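Local coordinates for DNA repair protein RECN (Deinococcus radiodurans, PDB 4ABY) that binds and probably hydrolyses ATP through its SMC-like head domain and may take part in recombinational repair of damaged DNA, at residues Pro255-Glu260 with Leu279-Asn284. Sequence-based numbering, arbitrary orientation.
Sequences PHARME and LRFSAN
Arg258 pairs with Ser282, and Glu260 with Arg280, through the backbone bonds of an antiparallel two-stranded ribbon that illustrates how alternating residues give a strand pair two chemically different faces. In the first pair Ser282 N reaches Arg258 O at 2.9 Å, and Arg258 N donates in turn to Ser282 O; Arg280 N and Glu260 O, and Glu260 N and Arg280 O, close the second pair. Between them sits the non-hydrogen-bonded pair Met259 and Phe281, where the CA of Met259 makes a CA-H...O contact with Arg280 O.

Charge lies on the face shared with Arg258 and Ser282. Glu260 and Arg280 run side by side, and Glu260 OE2 meets Arg280 NH1 at 2.8 Å, at the edge of the guanidinium and near its plane. The hydrogen bond of this salt bridge is weak, bent to 124°, and with the two planes 57° apart the pairing is one-point, not two-toothed.

Apolar groups take the other face. The selenomethionine Met259 bends at its last torsion (chi3 -70°), which brings CE obliquely to CD1 of Phe281, while its CG lies 3.9 Å from Leu279 CD1. Farther round the ring, Phe281 CE1 meets Ala257 CB at 3.7 Å. An alanine in place of Phe281 would probably open a gap beside Ala257 CB and Met259 CE and leave that selenomethionine end freer to turn.

Val304 of helix 298-312 touches both Met259 and Phe281, and helix 214-249 packs on Met259 and Ala257; Leu289 packs against Arg258, Glu260 and Ser282. The chemistry thus implies a two-sided ribbon in the RecN head, its apolar face buried against helices and its other face carrying a partly exposed ion pair.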
loop_
_atom_site.group_PDB
_atom_site.type_symbol
_atom_site.label_atom_id
_atom_site.label_comp_id
_atom_site.label_asym_id
_atom_site.label_seq_id
_atom_site.Cartn_x
_atom_site.Cartn_y
_atom_site.Cartn_z
ATOM N N PRO A 255 -1.136 21.091 -3.245
ATOM C CA PRO A 255 -0.413 22.178 -2.580
ATOM C C PRO A 255 -1.140 22.676 -1.340
ATOM O O PRO A 255 -0.508 23.271 -0.471
ATOM C CB PRO A 255 -0.384 23.281 -3.644
ATOM C CG PRO A 255 -0.702 22.598 -4.936
ATOM C CD PRO A 255 -1.617 21.483 -4.579
ATOM N N HIS A 256 -2.445 22.435 -1.260
ATOM C CA HIS A 256 -3.241 22.951 -0.153
ATOM C C HIS A 256 -3.851 21.841 0.685
ATOM O O HIS A 256 -4.903 22.020 1.305
ATOM C CB HIS A 256 -4.337 23.877 -0.671
ATOM C CG HIS A 256 -3.832 24.946 -1.585
ATOM N ND1 HIS A 256 -2.892 25.874 -1.195
ATOM C CD2 HIS A 256 -4.133 25.233 -2.874
ATOM C CE1 HIS A 256 -2.634 26.687 -2.202
ATOM N NE2 HIS A 256 -3.375 26.319 -3.233
ATOM N N ALA A 257 -3.189 20.692 0.702
ATOM C CA ALA A 257 -3.668 19.577 1.494
ATOM C C ALA A 257 -3.623 19.961 2.961
ATOM O O ALA A 257 -2.688 20.621 3.408
ATOM C CB ALA A 257 -2.830 18.342 1.237
ATOM N N ARG A 258 -4.658 19.568 3.697
ATOM C CA ARG A 258 -4.692 19.750 5.142
ATOM C C ARG A 258 -4.822 18.384 5.795
ATOM O O ARG A 258 -5.487 17.495 5.263
ATOM C CB ARG A 258 -5.859 20.642 5.566
ATOM C CG ARG A 258 -5.805 22.073 5.056
ATOM C CD ARG A 258 -6.585 22.993 5.984
ATOM N NE ARG A 258 -7.142 24.153 5.296
ATOM C CZ ARG A 258 -7.650 25.219 5.913
ATOM N NH1 ARG A 258 -7.662 25.280 7.241
ATOM N NH2 ARG A 258 -8.140 26.229 5.206
HETATM N N MSE A 259 -4.183 18.219 6.947
HETATM C CA MSE A 259 -4.149 16.927 7.618
HETATM C C MSE A 259 -4.016 17.106 9.123
HETATM O O MSE A 259 -3.362 18.037 9.587
HETATM C CB MSE A 259 -2.990 16.083 7.083
HETATM C CG MSE A 259 -2.700 14.829 7.892
HETATM SE SE MSE A 259 -1.307 13.708 7.103
HETATM C CE MSE A 259 -2.272 13.043 5.547
ATOM N N GLU A 260 -4.644 16.218 9.883
ATOM C CA GLU A 260 -4.525 16.254 11.333
ATOM C C GLU A 260 -4.836 14.896 11.954
ATOM O O GLU A 260 -5.581 14.098 11.383
ATOM C CB GLU A 260 -5.466 17.305 11.916
ATOM C CG GLU A 260 -6.910 16.841 12.018
ATOM C CD GLU A 260 -7.818 17.898 12.610
ATOM O OE1 GLU A 260 -7.363 19.056 12.739
ATOM O OE2 GLU A 260 -8.980 17.568 12.942
ATOM N N LEU A 279 -6.915 9.536 11.661
ATOM C CA LEU A 279 -6.203 10.380 10.714
ATOM C C LEU A 279 -7.178 11.005 9.721
ATOM O O LEU A 279 -7.869 10.298 8.988
ATOM C CB LEU A 279 -5.145 9.569 9.973
ATOM C CG LEU A 279 -4.280 10.386 9.020
ATOM C CD1 LEU A 279 -3.590 11.499 9.791
ATOM C CD2 LEU A 279 -3.270 9.499 8.309
ATOM N N ARG A 280 -7.228 12.332 9.707
ATOM C CA ARG A 280 -8.166 13.054 8.859
ATOM C C ARG A 280 -7.417 13.883 7.821
ATOM O O ARG A 280 -6.340 14.404 8.095
ATOM C CB ARG A 280 -9.072 13.940 9.716
ATOM C CG ARG A 280 -9.828 13.165 10.797
ATOM C CD ARG A 280 -10.672 14.070 11.685
ATOM N NE ARG A 280 -11.797 14.664 10.970
ATOM C CZ ARG A 280 -12.159 15.937 11.092
ATOM N NH1 ARG A 280 -11.479 16.742 11.900
ATOM N NH2 ARG A 280 -13.195 16.410 10.408
ATOM N N PHE A 281 -7.993 14.004 6.629
ATOM C CA PHE A 281 -7.284 14.594 5.502
ATOM C C PHE A 281 -8.230 15.255 4.507
ATOM O O PHE A 281 -9.303 14.730 4.209
ATOM C CB PHE A 281 -6.455 13.511 4.800
ATOM C CG PHE A 281 -5.749 13.979 3.557
ATOM C CD1 PHE A 281 -4.525 14.619 3.641
ATOM C CD2 PHE A 281 -6.296 13.750 2.305
ATOM C CE1 PHE A 281 -3.870 15.038 2.502
ATOM C CE2 PHE A 281 -5.648 14.169 1.162
ATOM C CZ PHE A 281 -4.433 14.813 1.260
ATOM N N SER A 282 -7.822 16.417 4.003
ATOM C CA SER A 282 -8.512 17.075 2.902
ATOM C C SER A 282 -7.495 17.394 1.818
ATOM O O SER A 282 -6.445 17.972 2.097
ATOM C CB SER A 282 -9.193 18.359 3.374
ATOM O OG SER A 282 -8.237 19.311 3.804
ATOM N N ALA A 283 -7.802 17.010 0.583
ATOM C CA ALA A 283 -6.885 17.217 -0.534
ATOM C C ALA A 283 -6.876 18.664 -1.032
ATOM O O ALA A 283 -5.824 19.204 -1.390
ATOM C CB ALA A 283 -7.225 16.271 -1.675
ATOM N N ASN A 284 -8.051 19.287 -1.052
ATOM C CA ASN A 284 -8.208 20.606 -1.650
ATOM C C ASN A 284 -8.494 21.695 -0.619
ATOM O O ASN A 284 -8.845 21.395 0.523
ATOM C CB ASN A 284 -9.305 20.556 -2.714
ATOM C CG ASN A 284 -9.075 19.454 -3.732
ATOM O OD1 ASN A 284 -10.016 18.814 -4.192
ATOM N ND2 ASN A 284 -7.815 19.223 -4.082
#